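Local coordinates for SusD-like carbohydrate binding protein BF1063 (Bacteroides fragilis NCTC 9343, PDB 3I4G), which probably binds carbohydrate at the outer membrane, as SusD-like proteins do in glycan uptake, at residues A[231-236]-A[246-251]; A[240-245]-A[365-370]; A[253-258]-A[380-385]. All blocks are in the same frame, centred on the assembly; numbering follows the deposited sequence.

Interaction 1: residues A[231-236]-A[246-251]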
loop_
_atom_site.group_PDB
_atom_site.type_symbol
_atom_site.label_atom_id
_atom_site.label_comp_id
_atom_site.label_asym_id
_atom_site.label_seq_id
_atom_site.Cartn_x
_atom_site.Cartn_y
_atom_site.Cartn_z
ATOM N N ALA A 231 6.967 18.551 -0.052
ATOM C CA ALA A 231 6.643 19.056 1.277
ATOM C C ALA A 231 5.430 18.352 1.794
ATOM O O ALA A 231 4.620 17.872 1.035
ATOM C CB ALA A 231 6.357 20.556 1.216
ATOM N N ILE A 232 5.309 18.336 3.111
ATOM C CA ILE A 232 4.140 17.779 3.797
ATOM C C ILE A 232 2.930 18.672 3.593
ATOM O O ILE A 232 2.980 19.879 3.855
ATOM C CB ILE A 232 4.470 17.584 5.289
ATOM C CG1 ILE A 232 5.542 16.509 5.459
ATOM C CG2 ILE A 232 3.213 17.226 6.094
ATOM C CD1 ILE A 232 5.163 15.090 4.939
ATOM N N ASN A 233 1.827 18.105 3.107
ATOM C CA ASN A 233 0.601 18.831 2.869
ATOM C C ASN A 233 -0.135 19.150 4.175
ATOM O O ASN A 233 -0.196 18.305 5.052
ATOM C CB ASN A 233 -0.330 18.005 1.997
ATOM C CG ASN A 233 -1.429 18.803 1.384
ATOM O OD1 ASN A 233 -1.194 19.825 0.735
ATOM N ND2 ASN A 233 -2.659 18.284 1.485
ATOM N N ALA A 234 -0.752 20.324 4.304
ATOM C CA ALA A 234 -1.437 20.637 5.567
ATOM C C ALA A 234 -2.553 19.653 5.891
ATOM O O ALA A 234 -2.735 19.265 7.042
ATOM C CB ALA A 234 -1.990 22.059 5.533
ATOM N N ASN A 235 -3.285 19.245 4.855
ATOM C CA ASN A 235 -4.432 18.374 5.016
ATOM C C ASN A 235 -4.147 16.905 4.681
ATOM O O ASN A 235 -3.787 16.589 3.551
ATOM C CB ASN A 235 -5.616 18.900 4.192
ATOM C CG ASN A 235 -6.913 18.242 4.610
ATOM O OD1 ASN A 235 -7.203 17.105 4.289
ATOM N ND2 ASN A 235 -7.692 18.963 5.415
ATOM N N TYR A 236 -4.322 16.033 5.661
ATOM C CA TYR A 236 -4.059 14.602 5.507
ATOM C C TYR A 236 -5.099 13.940 4.616
ATOM O O TYR A 236 -4.741 13.231 3.686
ATOM C CB TYR A 236 -4.072 13.932 6.878
ATOM C CG TYR A 236 -3.720 12.458 6.955
ATOM C CD1 TYR A 236 -2.426 12.054 7.083
ATOM C CD2 TYR A 236 -4.722 11.496 7.019
ATOM C CE1 TYR A 236 -2.099 10.727 7.233
ATOM C CE2 TYR A 236 -4.434 10.158 7.174
ATOM C CZ TYR A 236 -3.109 9.776 7.275
ATOM O OH TYR A 236 -2.805 8.434 7.434
ATOM N N THR A 246 -3.708 15.502 -6.552
ATOM C CA THR A 246 -2.624 15.831 -7.474
ATOM C C THR A 246 -2.213 17.296 -7.390
ATOM O O THR A 246 -1.308 17.690 -8.143
ATOM C CB THR A 246 -2.987 15.526 -8.950
ATOM O OG1 THR A 246 -4.005 16.421 -9.386
ATOM C CG2 THR A 246 -3.441 14.104 -9.129
ATOM N N SER A 247 -2.818 18.074 -6.505
ATOM C CA SER A 247 -2.489 19.496 -6.383
ATOM C C SER A 247 -1.864 19.794 -5.014
ATOM O O SER A 247 -2.266 20.715 -4.276
ATOM C CB SER A 247 -3.739 20.326 -6.615
ATOM O OG SER A 247 -4.676 20.060 -5.591
ATOM N N ASN A 248 -0.939 18.923 -4.644
ATOM C CA ASN A 248 -0.105 19.118 -3.481
ATOM C C ASN A 248 1.325 18.723 -3.839
ATOM O O ASN A 248 1.591 18.165 -4.914
ATOM C CB ASN A 248 -0.651 18.315 -2.289
ATOM C CG ASN A 248 -0.608 16.837 -2.506
ATOM O OD1 ASN A 248 0.456 16.252 -2.517
ATOM N ND2 ASN A 248 -1.764 16.215 -2.717
ATOM N N LYS A 249 2.246 19.000 -2.929
ATOM C CA LYS A 249 3.678 18.710 -3.136
ATOM C C LYS A 249 4.125 17.467 -2.382
ATOM O O LYS A 249 5.326 17.211 -2.243
ATOM C CB LYS A 249 4.504 19.930 -2.724
ATOM C CG LYS A 249 4.250 21.110 -3.675
ATOM C CD LYS A 249 5.134 22.281 -3.394
ATOM C CE LYS A 249 4.995 23.301 -4.495
ATOM N NZ LYS A 249 5.959 24.398 -4.227
ATOM N N GLU A 250 3.157 16.687 -1.877
ATOM C CA GLU A 250 3.484 15.490 -1.088
ATOM C C GLU A 250 3.385 14.191 -1.890
ATOM O O GLU A 250 4.224 13.293 -1.733
ATOM C CB GLU A 250 2.582 15.391 0.137
ATOM C CG GLU A 250 2.765 14.098 0.933
ATOM C CD GLU A 250 2.342 14.173 2.367
ATOM O OE1 GLU A 250 1.919 15.249 2.828
ATOM O OE2 GLU A 250 2.474 13.115 3.037
ATOM N N ASN A 251 2.382 14.085 -2.748
ATOM C CA ASN A 251 2.142 12.861 -3.514
ATOM C C ASN A 251 3.095 12.837 -4.715
ATOM O O ASN A 251 2.873 13.479 -5.717
ATOM C CB ASN A 251 0.679 12.751 -3.940
ATOM C CG ASN A 251 -0.254 12.467 -2.777
ATOM O OD1 ASN A 251 0.180 11.988 -1.717
ATOM N ND2 ASN A 251 -1.538 12.787 -2.956
HETATM O O HOH W 1 2.184 19.293 -0.113
HETATM O O HOH W 2 -1.856 21.459 -1.268
#

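Interaction 2: residues A[240-245]-A[365-370]. With EDO (1,2-ethanediol), chain C.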
loop_
_atom_site.group_PDB
_atom_site.type_symbol
_atom_site.label_atom_id
_atom_site.label_comp_id
_atom_site.label_asym_id
_atom_site.label_seq_id
_atom_site.Cartn_x
_atom_site.Cartn_y
_atom_site.Cartn_z
ATOM N N PHE A 240 -5.732 11.852 -0.393
ATOM C CA PHE A 240 -6.315 10.618 -0.911
ATOM C C PHE A 240 -7.573 10.842 -1.672
ATOM O O PHE A 240 -8.315 9.882 -1.932
ATOM C CB PHE A 240 -6.535 9.649 0.264
ATOM C CG PHE A 240 -5.321 9.549 1.168
ATOM C CD1 PHE A 240 -4.239 8.787 0.810
ATOM C CD2 PHE A 240 -5.279 10.207 2.372
ATOM C CE1 PHE A 240 -3.134 8.712 1.591
ATOM C CE2 PHE A 240 -4.159 10.115 3.202
ATOM C CZ PHE A 240 -3.076 9.367 2.801
ATOM N N TYR A 241 -7.832 12.087 -2.081
ATOM C CA TYR A 241 -9.068 12.457 -2.772
ATOM C C TYR A 241 -8.786 12.861 -4.213
ATOM O O TYR A 241 -7.750 13.471 -4.476
ATOM C CB TYR A 241 -9.759 13.628 -2.089
ATOM C CG TYR A 241 -10.263 13.456 -0.696
ATOM C CD1 TYR A 241 -10.491 12.218 -0.103
ATOM C CD2 TYR A 241 -10.599 14.587 0.019
ATOM C CE1 TYR A 241 -11.008 12.124 1.196
ATOM C CE2 TYR A 241 -11.122 14.516 1.267
ATOM C CZ TYR A 241 -11.335 13.278 1.845
ATOM O OH TYR A 241 -11.885 13.235 3.122
ATOM N N PRO A 242 -9.684 12.548 -5.138
ATOM C CA PRO A 242 -9.436 12.936 -6.519
ATOM C C PRO A 242 -9.342 14.458 -6.760
ATOM O O PRO A 242 -8.531 14.888 -7.598
ATOM C CB PRO A 242 -10.625 12.313 -7.281
ATOM C CG PRO A 242 -11.581 11.865 -6.330
ATOM C CD PRO A 242 -10.876 11.704 -5.013
ATOM N N SER A 243 -10.103 15.252 -6.018
ATOM C CA SER A 243 -10.150 16.691 -6.285
ATOM C C SER A 243 -8.909 17.444 -5.834
ATOM O O SER A 243 -8.663 18.555 -6.299
ATOM C CB SER A 243 -11.373 17.334 -5.605
ATOM O OG SER A 243 -12.602 16.842 -6.124
ATOM N N THR A 244 -8.141 16.846 -4.921
ATOM C CA THR A 244 -6.997 17.466 -4.306
ATOM C C THR A 244 -5.690 16.688 -4.318
ATOM O O THR A 244 -4.631 17.226 -3.995
ATOM C CB THR A 244 -7.390 17.711 -2.822
ATOM O OG1 THR A 244 -7.906 16.504 -2.242
ATOM C CG2 THR A 244 -8.461 18.817 -2.706
ATOM N N GLY A 245 -5.766 15.403 -4.641
ATOM C CA GLY A 245 -4.621 14.537 -4.523
ATOM C C GLY A 245 -3.478 14.759 -5.471
ATOM O O GLY A 245 -2.394 14.212 -5.260
ATOM N N TYR A 365 -9.496 7.561 1.260
ATOM C CA TYR A 365 -9.711 7.508 -0.197
ATOM C C TYR A 365 -11.107 7.922 -0.660
ATOM O O TYR A 365 -11.344 7.989 -1.859
ATOM C CB TYR A 365 -9.375 6.118 -0.761
ATOM C CG TYR A 365 -7.973 5.639 -0.553
ATOM C CD1 TYR A 365 -6.894 6.201 -1.236
ATOM C CD2 TYR A 365 -7.704 4.592 0.324
ATOM C CE1 TYR A 365 -5.600 5.759 -1.031
ATOM C CE2 TYR A 365 -6.410 4.166 0.547
ATOM C CZ TYR A 365 -5.364 4.727 -0.142
ATOM O OH TYR A 365 -4.108 4.255 0.048
ATOM N N PHE A 366 -11.997 8.236 0.277
ATOM C CA PHE A 366 -13.390 8.608 -0.065
ATOM C C PHE A 366 -13.670 10.067 0.216
ATOM O O PHE A 366 -13.733 10.483 1.358
ATOM C CB PHE A 366 -14.383 7.678 0.661
ATOM C CG PHE A 366 -14.158 6.213 0.340
ATOM C CD1 PHE A 366 -14.210 5.750 -0.974
ATOM C CD2 PHE A 366 -13.858 5.313 1.305
ATOM C CE1 PHE A 366 -13.949 4.433 -1.276
ATOM C CE2 PHE A 366 -13.602 3.989 0.991
ATOM C CZ PHE A 366 -13.656 3.544 -0.286
ATOM N N GLU A 367 -13.793 10.840 -0.869
ATOM C CA GLU A 367 -14.071 12.278 -0.811
ATOM C C GLU A 367 -15.547 12.440 -0.534
ATOM O O GLU A 367 -16.342 12.606 -1.470
ATOM C CB GLU A 367 -13.606 12.908 -2.131
ATOM C CG GLU A 367 -13.750 14.422 -2.206
ATOM C CD GLU A 367 -13.230 14.998 -3.525
ATOM O OE1 GLU A 367 -12.251 14.517 -4.113
ATOM O OE2 GLU A 367 -13.819 15.989 -3.992
ATOM N N GLU A 368 -15.907 12.520 0.745
ATOM C CA GLU A 368 -17.288 12.385 1.201
ATOM C C GLU A 368 -18.237 13.480 0.788
ATOM O O GLU A 368 -19.413 13.215 0.665
ATOM C CB GLU A 368 -17.325 12.293 2.737
ATOM C CG GLU A 368 -16.581 11.083 3.278
ATOM C CD GLU A 368 -16.481 11.153 4.786
ATOM O OE1 GLU A 368 -17.519 11.260 5.442
ATOM O OE2 GLU A 368 -15.331 11.073 5.327
ATOM N N SER A 369 -17.775 14.692 0.571
ATOM C CA SER A 369 -18.712 15.757 0.213
ATOM C C SER A 369 -19.028 15.806 -1.276
ATOM O O SER A 369 -19.987 16.471 -1.670
ATOM C CB SER A 369 -18.166 17.101 0.666
ATOM O OG SER A 369 -16.935 17.380 0.032
ATOM N N THR A 370 -18.282 15.059 -2.088
ATOM C CA THR A 370 -18.466 15.111 -3.541
ATOM C C THR A 370 -19.238 13.883 -4.028
ATOM O O THR A 370 -18.833 12.752 -3.751
ATOM C CB THR A 370 -17.104 15.192 -4.216
ATOM O OG1 THR A 370 -16.382 16.309 -3.695
ATOM C CG2 THR A 370 -17.252 15.378 -5.703
HETATM C C1 EDO C . -14.143 7.875 -4.944
HETATM O O1 EDO C . -13.036 7.114 -5.475
HETATM C C2 EDO C . -13.511 9.119 -4.334
HETATM O O2 EDO C . -14.382 9.620 -3.341
HETATM O O HOH W 3 -9.340 8.231 -3.912
HETATM O O HOH W 4 -13.059 10.880 3.906
HETATM O O HOH W 5 -14.456 14.419 2.881
#

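Interaction 3: residues A[253-258]-A[380-385]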
loop_
_atom_site.group_PDB
_atom_site.type_symbol
_atom_site.label_atom_id
_atom_site.label_comp_id
_atom_site.label_asym_id
_atom_site.label_seq_id
_atom_site.Cartn_x
_atom_site.Cartn_y
_atom_site.Cartn_z
ATOM N N PHE A 253 4.345 9.930 -6.401
ATOM C CA PHE A 253 3.916 8.959 -7.420
ATOM C C PHE A 253 2.553 8.448 -6.990
ATOM O O PHE A 253 2.362 8.111 -5.827
ATOM C CB PHE A 253 4.948 7.833 -7.618
ATOM C CG PHE A 253 4.645 6.942 -8.799
ATOM C CD1 PHE A 253 4.745 7.417 -10.086
ATOM C CD2 PHE A 253 4.263 5.624 -8.622
ATOM C CE1 PHE A 253 4.389 6.622 -11.166
ATOM C CE2 PHE A 253 3.939 4.825 -9.723
ATOM C CZ PHE A 253 3.993 5.325 -10.974
ATOM N N TYR A 254 1.622 8.338 -7.919
ATOM C CA TYR A 254 0.241 7.990 -7.610
ATOM C C TYR A 254 -0.451 7.427 -8.815
ATOM O O TYR A 254 0.040 7.549 -9.968
ATOM C CB TYR A 254 -0.501 9.244 -7.113
ATOM C CG TYR A 254 -0.332 10.451 -7.991
ATOM C CD1 TYR A 254 -1.071 10.580 -9.176
ATOM C CD2 TYR A 254 0.566 11.466 -7.655
ATOM C CE1 TYR A 254 -0.896 11.725 -9.994
ATOM C CE2 TYR A 254 0.720 12.575 -8.443
ATOM C CZ TYR A 254 -0.006 12.708 -9.596
ATOM O OH TYR A 254 0.177 13.837 -10.398
ATOM N N ILE A 255 -1.616 6.820 -8.581
ATOM C CA ILE A 255 -2.502 6.361 -9.641
ATOM C C ILE A 255 -3.747 7.238 -9.631
ATOM O O ILE A 255 -4.443 7.318 -8.611
ATOM C CB ILE A 255 -2.916 4.887 -9.465
ATOM C CG1 ILE A 255 -1.740 3.957 -9.156
ATOM C CG2 ILE A 255 -3.665 4.461 -10.713
ATOM C CD1 ILE A 255 -0.579 4.001 -10.195
ATOM N N GLN A 256 -3.998 7.928 -10.747
ATOM C CA GLN A 256 -5.168 8.748 -10.899
ATOM C C GLN A 256 -6.195 7.989 -11.735
ATOM O O GLN A 256 -5.865 7.521 -12.819
ATOM C CB GLN A 256 -4.831 10.078 -11.574
ATOM C CG GLN A 256 -6.046 10.925 -11.848
ATOM C CD GLN A 256 -5.681 12.258 -12.381
ATOM O OE1 GLN A 256 -5.201 12.369 -13.527
ATOM N NE2 GLN A 256 -5.937 13.279 -11.613
ATOM N N TYR A 257 -7.428 7.908 -11.254
ATOM C CA TYR A 257 -8.559 7.310 -11.940
ATOM C C TYR A 257 -9.506 8.422 -12.360
ATOM O O TYR A 257 -9.895 9.242 -11.548
ATOM C CB TYR A 257 -9.248 6.333 -11.010
ATOM C CG TYR A 257 -8.400 5.186 -10.542
ATOM C CD1 TYR A 257 -7.640 5.271 -9.402
ATOM C CD2 TYR A 257 -8.416 3.972 -11.220
ATOM C CE1 TYR A 257 -6.865 4.215 -8.968
ATOM C CE2 TYR A 257 -7.649 2.907 -10.808
ATOM C CZ TYR A 257 -6.885 3.036 -9.691
ATOM O OH TYR A 257 -6.153 1.956 -9.260
ATOM N N LEU A 258 -9.874 8.429 -13.635
ATOM C CA LEU A 258 -10.800 9.392 -14.232
ATOM C C LEU A 258 -12.013 8.627 -14.675
ATOM O O LEU A 258 -11.920 7.654 -15.442
ATOM C CB LEU A 258 -10.165 10.119 -15.403
ATOM C CG LEU A 258 -8.924 10.960 -15.109
ATOM C CD1 LEU A 258 -8.466 11.603 -16.412
ATOM C CD2 LEU A 258 -9.151 12.038 -14.068
ATOM N N GLY A 380 -10.828 8.789 -8.721
ATOM C CA GLY A 380 -10.072 8.380 -7.541
ATOM C C GLY A 380 -8.632 8.766 -7.644
ATOM O O GLY A 380 -8.119 9.031 -8.733
ATOM N N LEU A 381 -7.939 8.797 -6.511
ATOM C CA LEU A 381 -6.515 9.099 -6.486
ATOM C C LEU A 381 -5.894 8.301 -5.355
ATOM O O LEU A 381 -6.225 8.529 -4.169
ATOM C CB LEU A 381 -6.315 10.596 -6.335
ATOM C CG LEU A 381 -4.934 11.220 -6.470
ATOM C CD1 LEU A 381 -3.996 10.786 -5.333
ATOM C CD2 LEU A 381 -4.341 10.877 -7.817
ATOM N N THR A 382 -5.006 7.371 -5.704
ATOM C CA THR A 382 -4.361 6.510 -4.700
ATOM C C THR A 382 -2.854 6.699 -4.754
ATOM O O THR A 382 -2.180 6.206 -5.690
ATOM C CB THR A 382 -4.741 5.046 -4.888
ATOM O OG1 THR A 382 -4.270 4.595 -6.158
ATOM C CG2 THR A 382 -6.251 4.880 -4.820
ATOM N N PRO A 383 -2.283 7.422 -3.780
ATOM C CA PRO A 383 -0.833 7.568 -3.758
ATOM C C PRO A 383 -0.073 6.260 -3.602
ATOM O O PRO A 383 -0.530 5.347 -2.891
ATOM C CB PRO A 383 -0.604 8.444 -2.525
ATOM C CG PRO A 383 -1.891 9.235 -2.411
ATOM C CD PRO A 383 -2.922 8.238 -2.721
ATOM N N VAL A 384 1.078 6.199 -4.279
ATOM C CA VAL A 384 2.006 5.085 -4.201
ATOM C C VAL A 384 3.220 5.494 -3.374
ATOM O O VAL A 384 3.705 4.738 -2.533
ATOM C CB VAL A 384 2.398 4.630 -5.613
ATOM C CG1 VAL A 384 3.394 3.505 -5.520
ATOM C CG2 VAL A 384 1.167 4.154 -6.388
ATOM N N ILE A 385 3.744 6.695 -3.600
ATOM C CA ILE A 385 4.849 7.253 -2.834
ATOM C C ILE A 385 4.460 8.644 -2.364
ATOM O O ILE A 385 4.195 9.540 -3.172
ATOM C CB ILE A 385 6.155 7.383 -3.652
ATOM C CG1 ILE A 385 6.627 6.033 -4.216
ATOM C CG2 ILE A 385 7.272 8.053 -2.823
ATOM C CD1 ILE A 385 7.055 4.965 -3.190
HETATM O O HOH W 6 -5.039 2.031 -6.892
#

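Interaction 1: residues A[231-236]-A[246-251]
The Glu250 carboxylate reaches across the loop to the main chain of Asn233: Glu250 OE1 accepts from Asn233 N at 2.9 Å, nearly straight (170° at the hydrogen) and nearly along the C-O axis. Beneath this reach lies an Asx turn at Asn248, whose OD1 accepts from Glu250 N at 2.8 Å, on an in-plane lone pair; a second bond, from Asn251 N at 2.9 Å, widens it to an Asx motif. The turn fixes the backbone from which the glutamate starts; its CG stands anti to the backbone N (chi1 174°), and the chain stays extended beyond it. Glu250 CB touches Ala231 O at 3.3 Å, and Ile232 CD1 lies 3.8 Å from Glu250 OE2. The charge is answered from outside: Arg420 forms a salt bridge with OE1 and Arg386 one with OE2, so OE1 is gripped by both an amide and a guanidinium, which would favour ionisation. Only one backbone-backbone hydrogen bond links the segments, Ala231 N to Lys249 O at 3.0 Å, with the donor lying well above the carbonyl plane. Water 1 adds a bridge, donating to Ala231 O and accepting from Lys249 N. The side chains of Asn233 and Asn248 cross at about a right angle, with Asn233 OD1 3.4 Å from Asn248 CB; water 2 lies 2.7 Å from Asn233 OD1 and also approaches Ser247 O.

Interaction 2: residues A[240-245]-A[365-370]
Glu367 meets the 240-245 loop with both carboxylate oxygens on Ser243: OE1 takes the backbone N-H at 3.0 Å and, in one of two conformers of the serine, OE2 takes the hydroxyl OG at 2.6 Å, each through its syn lone pair. Thr370 OG1, 2.6 Å from Glu367 OE2 on its anti side and 28° out of the carboxylate plane, brings up to three hydrogen bonds to the two oxygens, consistent with an ionised glutamate held against rotation. Thr370 is well placed because residues 367-370 form a type I beta turn; the contact ties this turn, after strand 360-362, to the loop after helix 214-227. Glu367 CG, anti to the backbone N (chi1 -177°), lies 3.9 Å from Tyr241 CD2, and Glu367 CA sits over one face of that ring, offset toward the rim, in a CH-pi contact 3.7 Å from the centroid. Three waters bridge further polar atoms: water 4 joins Tyr241 OH to Phe366 O and to Glu368 OE2, itself salt-bridged to Arg363; water 5 joins the hydroxyl to Glu368 N; water 3 lies within hydrogen-bonding distance of Phe240 O and Tyr365 O. Glu367 N donates to ethanediol O2 at 2.8 Å, a molecule probably from the crystallisation liquor. Phe240 turns its ring edge to the face of Tyr365, a T-shaped pair, centroids 5.5 Å apart and planes at 76°.

Interaction 3: residues A[253-258]-A[380-385]
Phe253 and Val384 pack side by side at the closely fitted end of this antiparallel ribbon, where a classic beta bulge sets both Val384 and Ile385 opposite Phe253. Phe253 O accepts both amides from the same face of its carbonyl plane, Val384 N at 2.8 Å and Ile385 N at 3.0 Å. Val384 CB lies 3.7 Å from Phe253 CD2, while Val384 CG1 meets the ring edge in plane. Beyond the bulge, strands 254-257 and 380-383 run at 173°, with two-way bonding between Ile255 and Thr382 and between Tyr257 and Gly380. Leu381 CD2 keeps close contact with Tyr254 CD1 at 3.6 Å; the loose side is at Gln256, which offers that methyl little more than Gln256 CB, 3.9 Å from Leu381 CD2. On the face carrying Ile255, Tyr257 and Thr382, water 6 bridges Tyr257 OH at 2.6 Å and Thr382 OG1 at 2.8 Å. Thr382 OG1 lies between the backbone N and the carbonyl carbon (chi1 63°), near the edge of the Tyr257 ring. Around the pair, helix 50-54 packs on Thr382 and Val384, helix 197-211 on Phe253 and Ile385, and strand 251-252 on Leu381, Pro383 and Ile385.

In the fold
From the N terminus, the chain leaves helix 214-227 and enters the loop that interaction 1 closes locally, with nine residues between its segments. Interaction 2 starts within that closed loop, at 240-245, and ends far along at 365-370, so the two cross. Interaction 3 opens after interaction 1 has closed; its second strand, 380-385, lies beyond 365-370, so it crosses interaction 2 as well. The centres lie 11 to 13 Å apart, and direct contacts join them: Asn251 ND2 probably hydrogen-bonds to Gly245 O, Thr246 packs on Tyr254 and Leu381, and Phe240 on Pro383. Together they tie the loop after helix 214-227 to strand 380-386 and the loop before it.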